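Side-chain contact in putative host cell surface-exposed lipoprotein (Streptococcus phage TP-J34, PDB 4EQQ), which is the ectodomain of a phage lipoprotein that probably excludes superinfecting phages from the host, with the phage tape measure protein as its target: residues Leu67-Ala70 against Lys71-Asp75. Sequence-based numbering, arbitrary orientation.
Sequences LEKA and KQYQD. With SO4 (sulfate ion), chain D.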
loop_
_atom_site.group_PDB
_atom_site.type_symbol
_atom_site.label_atom_id
_atom_site.label_comp_id
_atom_site.label_asym_id
_atom_site.label_seq_id
_atom_site.Cartn_x
_atom_site.Cartn_y
_atom_site.Cartn_z
ATOM N N LEU A 67 9.945 6.824 -0.109
ATOM C CA LEU A 67 9.509 8.018 0.628
ATOM C C LEU A 67 7.981 8.003 0.849
ATOM O O LEU A 67 7.524 8.245 1.965
ATOM C CB LEU A 67 9.956 9.313 -0.110
ATOM C CG LEU A 67 9.492 10.656 0.488
ATOM C CD1 LEU A 67 9.827 10.763 1.998
ATOM C CD2 LEU A 67 10.072 11.825 -0.292
ATOM N N GLU A 68 7.207 7.720 -0.212
ATOM C CA GLU A 68 5.745 7.660 -0.127
ATOM C C GLU A 68 5.287 6.548 0.833
ATOM O O GLU A 68 4.381 6.764 1.642
ATOM C CB GLU A 68 5.105 7.535 -1.526
ATOM C CG GLU A 68 5.244 8.787 -2.398
ATOM C CD GLU A 68 4.891 10.110 -1.734
ATOM O OE1 GLU A 68 5.776 10.994 -1.649
ATOM O OE2 GLU A 68 3.760 10.223 -1.209
ATOM N N LYS A 69 5.959 5.390 0.798
ATOM C CA LYS A 69 5.623 4.300 1.721
ATOM C C LYS A 69 5.983 4.697 3.169
ATOM O O LYS A 69 5.232 4.396 4.095
ATOM C CB LYS A 69 6.327 2.982 1.324
ATOM C CG LYS A 69 5.705 1.756 2.001
ATOM C CD LYS A 69 4.234 1.541 1.559
ATOM C CE LYS A 69 3.537 0.439 2.317
ATOM N NZ LYS A 69 4.195 -0.878 2.096
ATOM N N ALA A 70 7.138 5.363 3.348
ATOM C CA ALA A 70 7.625 5.833 4.649
ATOM C C ALA A 70 6.626 6.828 5.258
ATOM O O ALA A 70 6.317 6.715 6.441
ATOM C CB ALA A 70 8.997 6.506 4.489
ATOM N N LYS A 71 6.096 7.773 4.443
ATOM C CA LYS A 71 5.088 8.749 4.887
ATOM C C LYS A 71 3.851 8.011 5.343
ATOM O O LYS A 71 3.322 8.330 6.405
ATOM C CB LYS A 71 4.710 9.740 3.770
ATOM C CG LYS A 71 5.802 10.748 3.409
ATOM C CD LYS A 71 5.338 11.565 2.204
ATOM C CE LYS A 71 6.333 12.611 1.778
ATOM N NZ LYS A 71 5.918 13.262 0.500
ATOM N N GLN A 72 3.415 6.988 4.567
ATOM C CA GLN A 72 2.255 6.167 4.915
ATOM C C GLN A 72 2.446 5.508 6.293
ATOM O O GLN A 72 1.547 5.598 7.130
ATOM C CB GLN A 72 1.976 5.118 3.827
ATOM C CG GLN A 72 0.711 4.301 4.088
ATOM C CD GLN A 72 0.481 3.218 3.055
ATOM O OE1 GLN A 72 0.725 3.402 1.861
ATOM N NE2 GLN A 72 -0.002 2.059 3.502
ATOM N N TYR A 73 3.614 4.875 6.541
ATOM C CA TYR A 73 3.911 4.244 7.842
ATOM C C TYR A 73 3.907 5.265 8.974
ATOM O O TYR A 73 3.397 4.972 10.056
ATOM C CB TYR A 73 5.258 3.490 7.824
ATOM C CG TYR A 73 5.271 2.212 7.001
ATOM C CD1 TYR A 73 4.122 1.454 6.822
ATOM C CD2 TYR A 73 6.453 1.763 6.407
ATOM C CE1 TYR A 73 4.138 0.274 6.080
ATOM C CE2 TYR A 73 6.473 0.596 5.641
ATOM C CZ TYR A 73 5.327 -0.166 5.513
ATOM O OH TYR A 73 5.353 -1.327 4.781
ATOM N N GLN A 74 4.474 6.452 8.729
ATOM C CA GLN A 74 4.530 7.520 9.735
ATOM C C GLN A 74 3.146 8.060 10.044
ATOM O O GLN A 74 2.785 8.152 11.212
ATOM C CB GLN A 74 5.471 8.661 9.298
ATOM C CG GLN A 74 5.605 9.750 10.375
ATOM C CD GLN A 74 6.743 10.691 10.131
ATOM O OE1 GLN A 74 6.732 11.466 9.186
ATOM N NE2 GLN A 74 7.738 10.647 10.993
ATOM N N ASP A 75 2.367 8.396 9.001
ATOM C CA ASP A 75 1.038 8.964 9.189
ATOM C C ASP A 75 -0.032 7.996 9.666
ATOM O O ASP A 75 -0.893 8.419 10.424
ATOM C CB ASP A 75 0.586 9.739 7.949
ATOM C CG ASP A 75 1.537 10.866 7.567
ATOM O OD1 ASP A 75 2.145 11.473 8.482
ATOM O OD2 ASP A 75 1.679 11.133 6.363
HETATM S S SO4 D . 2.159 -3.637 0.925
HETATM O O1 SO4 D . 2.133 -3.145 -0.459
HETATM O O2 SO4 D . 2.197 -2.516 1.854
HETATM O O3 SO4 D . 0.948 -4.418 1.192
HETATM O O4 SO4 D . 3.341 -4.487 1.117
#
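K69 leaves the helix with CG anti to its backbone nitrogen (chi1 -164°) and bends at chi2 and chi4, sending its ammonium group outward, where the hydroxyl of Y73, leaning back from one turn on, meets it. The tyrosine has CG opposite its own carbonyl carbon (chi1 -71°) and one ring face over the carbonyl O of K69. K69 NZ donates to Y73 OH at 3.0 Å, while the lysine methylenes pass obliquely by the ring, CG 3.9 Å from Y73 CE2. A long aliphatic chain ending in a charge suits this place: it lies against the aromatic and still forms a salt bridge with D92, which also bonds Y73 OH and probably favours the charged lysine. K69 NZ also bonds O2 of a sulfate, probably from the crystallisation liquor, shared with K69 and Q72 of the second subunit. On another side of the helix, K71 runs extended beside E68, and its NZ meets E68 OE1 in a salt bridge (3.1 Å) on the carboxylate's syn side, 16° out of its plane, the glutamate chain being bent at chi2. The branched L67 rests its CG against K71 CE (3.9 Å), the end of the lysine's methylene chain. Backbone i to i+4 bonds such as Y73 N to K69 O (3.0 Å) keep K69 and Y73 one turn apart. Tyrosine suits its position by pairing a polar hydroxyl with a broad ring, nearly perpendicular to F91 of the second subunit. In this HTH-fold ectodomain, helix 62-77 packs through Y73 on helix 81-91, and through small A70 on helices 81-91 and 96-104.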